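Local coordinates for 1-deoxy-D-xylulose 5-phosphate reductoisomerase (Moraxella catarrhalis, PDB 4ZQG), which catalyses the reductive rearrangement of 1-deoxy-D-xylulose 5-phosphate to 2-C-methyl-D-erythritol 4-phosphate in the MEP pathway, using a nicotinamide cofactor and a divalent metal ion, at residues 122-126 with 287-291; 276-282 with 296-301. One frame throughout, in Å; residues are numbered along the deposited sequence. Where two conformers were deposited one is given.

Contact 1: residues 122-126 with 287-291; sequences KRILL and ALAYP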
ATOM      1  N   LYS A 122       1.632   4.803  28.167  1.00 61.56           N
ATOM      2  CA  LYS A 122       0.309   4.504  27.659  1.00 61.24           C
ATOM      3  C   LYS A 122       0.372   4.166  26.188  1.00 60.64           C
ATOM      4  O   LYS A 122       1.368   4.406  25.529  1.00 62.09           O
ATOM      5  CB  LYS A 122      -0.665   5.682  27.850  1.00 60.56           C
ATOM      6  CG  LYS A 122      -0.926   6.133  29.271  1.00 59.96           C
ATOM      7  CD  LYS A 122      -1.706   5.103  30.033  1.00 60.38           C
ATOM      8  CE  LYS A 122      -1.803   5.537  31.478  1.00 61.00           C
ATOM      9  NZ  LYS A 122      -2.110   4.366  32.350  1.00 62.81           N
ATOM     10  N   ARG A 123      -0.718   3.621  25.674  1.00 58.87           N
ATOM     11  CA  ARG A 123      -0.931   3.579  24.254  1.00 57.70           C
ATOM     12  C   ARG A 123      -1.437   4.929  23.862  1.00 55.07           C
ATOM     13  O   ARG A 123      -2.428   5.366  24.400  1.00 56.36           O
ATOM     14  CB  ARG A 123      -1.939   2.501  23.923  1.00 59.81           C
ATOM     15  CG  ARG A 123      -2.322   2.409  22.467  1.00 61.62           C
ATOM     16  CD  ARG A 123      -2.876   1.013  22.242  1.00 65.98           C
ATOM     17  NE  ARG A 123      -3.777   0.995  21.107  1.00 70.32           N
ATOM     18  CZ  ARG A 123      -3.848   0.015  20.213  1.00 78.15           C
ATOM     19  NH1 ARG A 123      -3.063  -1.063  20.308  1.00 80.16           N
ATOM     20  NH2 ARG A 123      -4.701   0.123  19.194  1.00 80.49           N
ATOM     21  N   ILE A 124      -0.742   5.609  22.967  1.00 52.99           N
ATOM     22  CA  ILE A 124      -1.068   6.976  22.613  1.00 52.10           C
ATOM     23  C   ILE A 124      -1.420   7.054  21.133  1.00 52.51           C
ATOM     24  O   ILE A 124      -0.620   6.669  20.302  1.00 53.25           O
ATOM     25  CB  ILE A 124       0.151   7.895  22.832  1.00 51.72           C
ATOM     26  CG1 ILE A 124       0.734   7.727  24.233  1.00 52.34           C
ATOM     27  CG2 ILE A 124      -0.181   9.339  22.518  1.00 50.73           C
ATOM     28  CD1 ILE A 124       1.840   8.698  24.539  1.00 52.26           C
ATOM     29  N   LEU A 125      -2.574   7.625  20.820  1.00 52.46           N
ATOM     30  CA  LEU A 125      -3.007   7.842  19.476  1.00 52.26           C
ATOM     31  C   LEU A 125      -2.831   9.316  19.164  1.00 52.67           C
ATOM     32  O   LEU A 125      -3.583  10.160  19.646  1.00 51.04           O
ATOM     33  CB  LEU A 125      -4.487   7.471  19.334  1.00 53.24           C
ATOM     34  CG  LEU A 125      -4.869   6.007  19.146  1.00 54.76           C
ATOM     35  CD1 LEU A 125      -4.098   5.083  20.057  1.00 55.94           C
ATOM     36  CD2 LEU A 125      -6.341   5.798  19.383  1.00 56.65           C
ATOM     37  N   LEU A 126      -1.869   9.629  18.303  1.00 54.15           N
ATOM     38  CA  LEU A 126      -1.396  10.985  18.185  1.00 53.93           C
ATOM     39  C   LEU A 126      -1.999  11.710  17.029  1.00 53.27           C
ATOM     40  O   LEU A 126      -1.798  11.375  15.904  1.00 53.69           O
ATOM     41  CB  LEU A 126       0.115  10.977  18.069  1.00 54.59           C
ATOM     42  CG  LEU A 126       0.750  12.332  18.292  1.00 55.79           C
ATOM     43  CD1 LEU A 126       0.566  12.774  19.714  1.00 57.04           C
ATOM     44  CD2 LEU A 126       2.215  12.230  17.976  1.00 57.08           C
ATOM     45  N   ALA A 287      -6.015   3.051  14.089  1.00 50.14           N
ATOM     46  CA  ALA A 287      -5.196   3.216  15.252  1.00 50.57           C
ATOM     47  C   ALA A 287      -5.869   2.680  16.529  1.00 51.43           C
ATOM     48  O   ALA A 287      -5.184   2.104  17.370  1.00 51.24           O
ATOM     49  CB  ALA A 287      -4.837   4.665  15.397  1.00 51.47           C
ATOM     50  N   LEU A 288      -7.195   2.847  16.662  1.00 52.17           N
ATOM     51  CA  LEU A 288      -7.923   2.320  17.802  1.00 53.28           C
ATOM     52  C   LEU A 288      -7.885   0.818  17.889  1.00 55.41           C
ATOM     53  O   LEU A 288      -7.690   0.252  18.961  1.00 59.37           O
ATOM     54  CB  LEU A 288      -9.380   2.719  17.766  1.00 54.26           C
ATOM     55  CG  LEU A 288      -9.698   4.095  18.353  1.00 55.12           C
ATOM     56  CD1 LEU A 288     -11.140   4.430  18.056  1.00 54.39           C
ATOM     57  CD2 LEU A 288      -9.457   4.118  19.848  1.00 56.79           C
ATOM     58  N   ALA A 289      -8.112   0.139  16.780  1.00 55.93           N
ATOM     59  CA  ALA A 289      -8.252  -1.293  16.866  1.00 55.41           C
ATOM     60  C   ALA A 289      -6.935  -2.025  16.720  1.00 56.23           C
ATOM     61  O   ALA A 289      -6.886  -3.205  16.991  1.00 56.90           O
ATOM     62  CB  ALA A 289      -9.235  -1.769  15.854  1.00 55.67           C
ATOM     63  N   TYR A 290      -5.869  -1.330  16.320  1.00 56.17           N
ATOM     64  CA  TYR A 290      -4.597  -1.980  16.003  1.00 57.06           C
ATOM     65  C   TYR A 290      -4.194  -2.958  17.106  1.00 58.69           C
ATOM     66  O   TYR A 290      -4.358  -2.642  18.286  1.00 56.35           O
ATOM     67  CB  TYR A 290      -3.520  -0.919  15.814  1.00 57.29           C
ATOM     68  CG  TYR A 290      -2.198  -1.473  15.404  1.00 58.29           C
ATOM     69  CD1 TYR A 290      -1.791  -1.429  14.082  1.00 58.08           C
ATOM     70  CD2 TYR A 290      -1.326  -2.040  16.347  1.00 58.28           C
ATOM     71  CE1 TYR A 290      -0.560  -1.962  13.710  1.00 59.12           C
ATOM     72  CE2 TYR A 290      -0.103  -2.549  15.973  1.00 58.25           C
ATOM     73  CZ  TYR A 290       0.270  -2.507  14.653  1.00 59.10           C
ATOM     74  OH  TYR A 290       1.480  -3.036  14.263  1.00 63.85           O
ATOM     75  N   PRO A 291      -3.682  -4.153  16.768  1.00 59.68           N
ATOM     76  CA  PRO A 291      -3.397  -4.629  15.425  1.00 60.18           C
ATOM     77  C   PRO A 291      -4.604  -5.239  14.676  1.00 60.59           C
ATOM     78  O   PRO A 291      -4.464  -5.738  13.556  1.00 60.56           O
ATOM     79  CB  PRO A 291      -2.383  -5.721  15.705  1.00 59.69           C
ATOM     80  CG  PRO A 291      -2.916  -6.339  16.956  1.00 60.75           C
ATOM     81  CD  PRO A 291      -3.480  -5.221  17.762  1.00 59.93           C
TER

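Contact 2: residues 276-282 with 296-301; sequences GTPDMKT and SGVMPL. With NAD (nicotinamide-adenine-dinucleotide), chain C.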
ATOM      1  N   GLY A 276      -7.870   6.080   0.220  1.00 50.37           N
ATOM      2  CA  GLY A 276      -9.138   6.086   0.937  1.00 52.15           C
ATOM      3  C   GLY A 276      -9.855   7.407   0.754  1.00 53.22           C
ATOM      4  O   GLY A 276      -9.279   8.367   0.237  1.00 52.19           O
ATOM      5  N   THR A 277     -11.120   7.475   1.165  1.00 55.31           N
ATOM      6  CA  THR A 277     -11.769   8.746   1.045  1.00 55.76           C
ATOM      7  C   THR A 277     -11.135   9.498   2.165  1.00 53.37           C
ATOM      8  O   THR A 277     -10.741   8.893   3.150  1.00 52.09           O
ATOM      9  CB  THR A 277     -13.288   8.713   1.153  1.00 57.60           C
ATOM     10  OG1 THR A 277     -13.658   8.664   2.517  1.00 62.24           O
ATOM     11  CG2 THR A 277     -13.841   7.526   0.447  1.00 57.77           C
ATOM     12  N   PRO A 278     -10.958  10.801   1.987  1.00 51.87           N
ATOM     13  CA  PRO A 278     -10.352  11.641   2.999  1.00 52.11           C
ATOM     14  C   PRO A 278     -11.345  11.931   4.181  1.00 52.76           C
ATOM     15  O   PRO A 278     -12.126  12.841   4.121  1.00 52.66           O
ATOM     16  CB  PRO A 278     -10.035  12.897   2.222  1.00 52.22           C
ATOM     17  CG  PRO A 278     -11.117  12.961   1.197  1.00 52.39           C
ATOM     18  CD  PRO A 278     -11.327  11.555   0.788  1.00 52.13           C
ATOM     19  N   ASP A 279     -11.255  11.110   5.215  1.00 52.07           N
ATOM     20  CA  ASP A 279     -12.124  11.072   6.303  1.00 51.37           C
ATOM     21  C   ASP A 279     -11.323  10.526   7.443  1.00 51.13           C
ATOM     22  O   ASP A 279     -10.973   9.351   7.421  1.00 53.05           O
ATOM     23  CB  ASP A 279     -13.238  10.096   6.035  1.00 51.42           C
ATOM     24  CG  ASP A 279     -14.329  10.149   7.139  1.00 52.46           C
ATOM     25  OD1 ASP A 279     -15.464  10.431   6.778  1.00 51.59           O
ATOM     26  OD2 ASP A 279     -14.056   9.942   8.353  1.00 51.91           O
ATOM     27  N   MET A 280     -11.102  11.312   8.485  1.00 50.67           N
ATOM     28  CA  MET A 280     -10.226  10.874   9.561  1.00 49.82           C
ATOM     29  C   MET A 280     -10.722   9.683  10.357  1.00 48.75           C
ATOM     30  O   MET A 280      -9.988   9.178  11.184  1.00 47.56           O
ATOM     31  CB  MET A 280      -9.966  12.024  10.536  1.00 51.20           C
ATOM     32  CG  MET A 280      -9.142  13.167   9.960  1.00 51.98           C
ATOM     33  SD  MET A 280      -7.515  12.687   9.355  1.00 52.54           S
ATOM     34  CE  MET A 280      -6.708  12.063  10.813  1.00 53.76           C
ATOM     35  N   LYS A 281     -11.960   9.232  10.161  1.00 48.87           N
ATOM     36  CA  LYS A 281     -12.388   8.012  10.847  1.00 49.04           C
ATOM     37  C   LYS A 281     -11.595   6.784  10.429  1.00 47.07           C
ATOM     38  O   LYS A 281     -11.418   5.874  11.228  1.00 45.65           O
ATOM     39  CB  LYS A 281     -13.872   7.750  10.666  1.00 51.08           C
ATOM     40  CG  LYS A 281     -14.746   8.742  11.389  1.00 52.27           C
ATOM     41  CD  LYS A 281     -16.228   8.354  11.413  1.00 53.24           C
ATOM     42  CE  LYS A 281     -16.843   8.352  10.034  1.00 53.80           C
ATOM     43  NZ  LYS A 281     -16.936   9.724   9.467  1.00 54.49           N
ATOM     44  N   THR A 282     -11.077   6.778   9.198  1.00 46.20           N
ATOM     45  CA  THR A 282     -10.279   5.645   8.737  1.00 45.37           C
ATOM     46  C   THR A 282      -9.020   5.486   9.581  1.00 44.76           C
ATOM     47  O   THR A 282      -8.832   4.454  10.207  1.00 44.86           O
ATOM     48  CB  THR A 282     -10.006   5.714   7.233  1.00 45.52           C
ATOM     49  OG1 THR A 282     -11.175   5.318   6.503  1.00 45.18           O
ATOM     50  CG2 THR A 282      -8.919   4.808   6.865  1.00 45.77           C
ATOM     51  N   SER A 296     -15.312   1.522  10.307  1.00 51.50           N
ATOM     52  CA  SER A 296     -15.105   2.893  10.726  1.00 50.45           C
ATOM     53  C   SER A 296     -16.322   3.817  10.479  1.00 50.56           C
ATOM     54  O   SER A 296     -16.378   4.943  11.002  1.00 50.63           O
ATOM     55  CB  SER A 296     -13.981   3.456   9.919  1.00 49.26           C
ATOM     56  OG  SER A 296     -14.375   3.384   8.575  1.00 49.35           O
ATOM     57  N   GLY A 297     -17.267   3.380   9.664  1.00 49.87           N
ATOM     58  CA  GLY A 297     -18.385   4.237   9.295  1.00 49.98           C
ATOM     59  C   GLY A 297     -18.090   5.229   8.193  1.00 50.65           C
ATOM     60  O   GLY A 297     -18.852   6.116   7.936  1.00 49.96           O
ATOM     61  N   VAL A 298     -16.965   5.105   7.514  1.00 52.12           N
ATOM     62  CA  VAL A 298     -16.709   5.989   6.395  0.50 52.25           C
ATOM     63  C   VAL A 298     -17.470   5.434   5.210  1.00 53.72           C
ATOM     64  O   VAL A 298     -17.836   4.233   5.166  1.00 53.89           O
ATOM     65  CB  VAL A 298     -15.209   6.113   6.053  0.50 52.27           C
ATOM     66  CG1 VAL A 298     -14.415   6.424   7.302  0.50 52.70           C
ATOM     67  CG2 VAL A 298     -14.681   4.871   5.356  0.50 51.48           C
ATOM     68  N   MET A 299     -17.748   6.308   4.266  1.00 55.98           N
ATOM     69  CA  MET A 299     -18.244   5.866   2.987  1.00 59.62           C
ATOM     70  C   MET A 299     -17.013   5.493   2.171  1.00 59.44           C
ATOM     71  O   MET A 299     -16.164   6.360   1.913  1.00 57.82           O
ATOM     72  CB  MET A 299     -19.006   7.012   2.318  1.00 65.08           C
ATOM     73  CG  MET A 299     -20.337   7.361   2.998  1.00 71.17           C
ATOM     74  SD  MET A 299     -21.062   8.902   2.373  1.00 81.13           S
ATOM     75  CE  MET A 299     -20.925   8.517   0.618  1.00 87.92           C
ATOM     76  N   PRO A 300     -16.883   4.218   1.757  1.00 61.24           N
ATOM     77  CA  PRO A 300     -15.582   3.842   1.142  1.00 60.15           C
ATOM     78  C   PRO A 300     -15.366   4.498  -0.192  1.00 58.59           C
ATOM     79  O   PRO A 300     -16.308   4.883  -0.858  1.00 59.60           O
ATOM     80  CB  PRO A 300     -15.677   2.321   0.978  1.00 61.20           C
ATOM     81  CG  PRO A 300     -16.860   1.900   1.791  1.00 62.34           C
ATOM     82  CD  PRO A 300     -17.796   3.068   1.810  1.00 61.90           C
ATOM     83  N   LEU A 301     -14.114   4.678  -0.540  1.00 58.11           N
ATOM     84  CA  LEU A 301     -13.753   5.184  -1.830  1.00 59.70           C
ATOM     85  C   LEU A 301     -14.349   4.286  -2.914  1.00 60.81           C
ATOM     86  O   LEU A 301     -14.244   3.067  -2.839  1.00 60.30           O
ATOM     87  CB  LEU A 301     -12.222   5.197  -1.909  1.00 60.54           C
ATOM     88  CG  LEU A 301     -11.593   5.865  -3.116  1.00 62.51           C
ATOM     89  CD1 LEU A 301     -12.033   7.308  -3.321  1.00 63.57           C
ATOM     90  CD2 LEU A 301     -10.105   5.812  -2.934  1.00 63.34           C
TER
HETATM   91  PA  NAD C 501      -9.797  21.643  16.966  1.00 62.32           P
HETATM   92  O1A NAD C 501      -9.365  23.070  16.941  1.00 61.38           O
HETATM   93  O2A NAD C 501     -11.020  21.182  16.202  1.00 63.15           O
HETATM   94  O5B NAD C 501      -9.877  21.063  18.473  1.00 62.55           O
HETATM   95  C5B NAD C 501      -8.833  21.181  19.425  1.00 63.69           C
HETATM   96  C4B NAD C 501      -9.213  20.503  20.751  1.00 65.55           C
HETATM   97  O4B NAD C 501      -8.196  20.844  21.710  1.00 65.62           O
HETATM   98  C3B NAD C 501     -10.560  20.968  21.322  1.00 66.06           C
HETATM   99  O3B NAD C 501     -11.264  19.907  21.973  1.00 65.19           O
HETATM  100  C2B NAD C 501     -10.158  22.028  22.335  1.00 66.67           C
HETATM  101  O2B NAD C 501     -10.990  22.049  23.493  1.00 67.18           O
HETATM  102  C1B NAD C 501      -8.737  21.662  22.746  1.00 67.13           C
HETATM  103  N9A NAD C 501      -7.907  22.879  22.992  1.00 68.81           N
HETATM  104  C8A NAD C 501      -7.789  23.933  22.164  1.00 69.50           C
HETATM  105  N7A NAD C 501      -6.971  24.878  22.686  1.00 69.07           N
HETATM  106  C5A NAD C 501      -6.552  24.441  23.873  1.00 68.03           C
HETATM  107  C6A NAD C 501      -5.670  25.005  24.918  1.00 68.92           C
HETATM  108  N6A NAD C 501      -5.081  26.231  24.745  1.00 70.26           N
HETATM  109  N1A NAD C 501      -5.502  24.235  26.013  1.00 66.69           N
HETATM  110  C2A NAD C 501      -6.119  23.027  26.172  1.00 67.37           C
HETATM  111  N3A NAD C 501      -6.943  22.456  25.264  1.00 66.48           N
HETATM  112  C4A NAD C 501      -7.181  23.122  24.099  1.00 68.19           C
HETATM  113  O3  NAD C 501      -8.506  20.806  16.467  1.00 64.62           O
HETATM  114  PN  NAD C 501      -8.412  19.593  15.408  1.00 60.55           P
HETATM  115  O1N NAD C 501      -8.577  20.240  14.050  1.00 60.38           O
HETATM  116  O2N NAD C 501      -9.245  18.449  15.934  1.00 58.61           O
HETATM  117  O5D NAD C 501      -6.857  19.262  15.640  1.00 64.61           O
HETATM  118  C5D NAD C 501      -6.413  18.455  16.733  1.00 65.61           C
HETATM  119  C4D NAD C 501      -4.972  17.996  16.496  1.00 67.38           C
HETATM  120  O4D NAD C 501      -4.905  16.907  15.573  1.00 69.58           O
HETATM  121  C3D NAD C 501      -4.143  19.121  15.904  1.00 67.52           C
HETATM  122  O3D NAD C 501      -2.832  19.005  16.446  1.00 65.20           O
HETATM  123  C2D NAD C 501      -4.179  18.871  14.413  1.00 68.55           C
HETATM  124  O2D NAD C 501      -3.054  19.471  13.754  1.00 68.81           O
HETATM  125  C1D NAD C 501      -4.236  17.340  14.369  1.00 69.61           C
HETATM  126  N1N NAD C 501      -4.924  16.837  13.171  1.00 70.35           N
HETATM  127  C2N NAD C 501      -6.227  17.134  12.934  1.00 69.89           C
HETATM  128  C3N NAD C 501      -6.874  16.677  11.767  1.00 69.06           C
HETATM  129  C7N NAD C 501      -8.326  16.963  11.479  1.00 67.87           C
HETATM  130  O7N NAD C 501      -8.910  16.319  10.626  1.00 65.08           O
HETATM  131  N7N NAD C 501      -8.975  17.903  12.165  1.00 69.96           N
HETATM  132  C4N NAD C 501      -6.152  15.910  10.866  1.00 64.65           C
HETATM  133  C5N NAD C 501      -4.842  15.617  11.151  1.00 64.77           C
HETATM  134  C6N NAD C 501      -4.231  16.085  12.301  1.00 66.65           C
HETATM  135  O   HOH W   1     -11.942   4.648   1.776  1.00 45.15           O

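Contact 1: residues 122-126 with 287-291
The carbonyl oxygen of Tyr-290 is gripped by both terminal nitrogens of Arg-123, which reaches from a strand of the parallel, Rossmann-type sheet to the C-terminal end of helix 281-289. NH1 and NH2 of Arg-123 each lie 2.9 Å from Tyr-290 O. The acceptor sits almost in the guanidinium plane, and sharing it bends both bonds, with an N-H...O angle of 143° at NH1. That donor stands above the plane of the Tyr-290 carbonyl. NH2 also makes a weak, strongly bent bond to Ala-287 O at 2.7 Å. Pro-291 cannot supply the i+4 N-H to Ala-287 O, and Arg-123 NH2 only weakly makes up for it. Arginine suits the place by its reach and its several N-H groups. The positive charge would also be favoured by the carbonyls at the helix end. Arg-123 gets there because CG is anti to the backbone N (chi1 176°) and the chain runs extended to NE. The peptide before Pro-291 is cis, and Pro-291 CB lies over one face of the Tyr-290 ring, near its rim; the Tyr-290 OH bonds to Gln-169. Two residues along the strand, buried Leu-125 supplies the apolar half: its CG rests on the small Ala-287 CB at 4.0 Å. Its side chain crosses that of Leu-288 at about a right angle, CD2 meeting CD2 at 3.6 Å.

Contact 2: residues 276-282 with 296-301
A single water joins Thr-277 to Leu-301, accepting from both backbone N-H groups, where the capped entrance of helix 281-289 meets the loop that follows that helix. The water lies 3.0 Å from Thr-277 N and 3.2 Å from Leu-301 N. Thr-277 CG2 comes within 3.0 Å of both Met-299 O and Leu-301 N, so tight that its placing is doubtful; OG1 makes only a weak bond to Met-299 O at 3.5 Å. In the conformer given, Val-298 packs CG1 on Lys-281 CB, and both its methyls reach Thr-282 OG1. That hydroxyl and Ser-296 OG both bond to Asp-268 O of the second subunit, tying this site to the dimer interface. Ser-296 OG also accepts from Val-298 N in an ST turn, with Gly-297 at the positive phi (81°) that glycine adopts readily. Met-280, whose CB points away from the 296-301 loop, lays CG, SD and CE against the nicotinamide end of NAD, CG nearest. Asp-279 OD2 caps the helix, taking Lys-281 N on its anti lone pair at 2.9 Å. The Lys-281 chain, bent at its last two torsions, curls back, closing a salt bridge from NZ to the syn lone pairs of OD1 and OD2, each at 3.1 Å.

Both contacts use helix 281-289, contact 1 at its C-terminal end and contact 2 at its entrance, and their centres lie about 18 Å apart. Contact 1 is mostly buried and joins distant parts of the chain, the Rossmann-type sheet and the helix end; there a cationic side chain meets backbone carbonyls beside a leucine-alanine surface. Contact 2 is partly exposed and local, two loops flanking one helix, so a bridging water and apolar touches do the joining while the carboxylate of Asp-279 takes one backbone N-H at the helix start. No other chain touches contact 1, whereas contact 2 adjoins the second subunit and presents Met-280 to NAD and fosmidomycin.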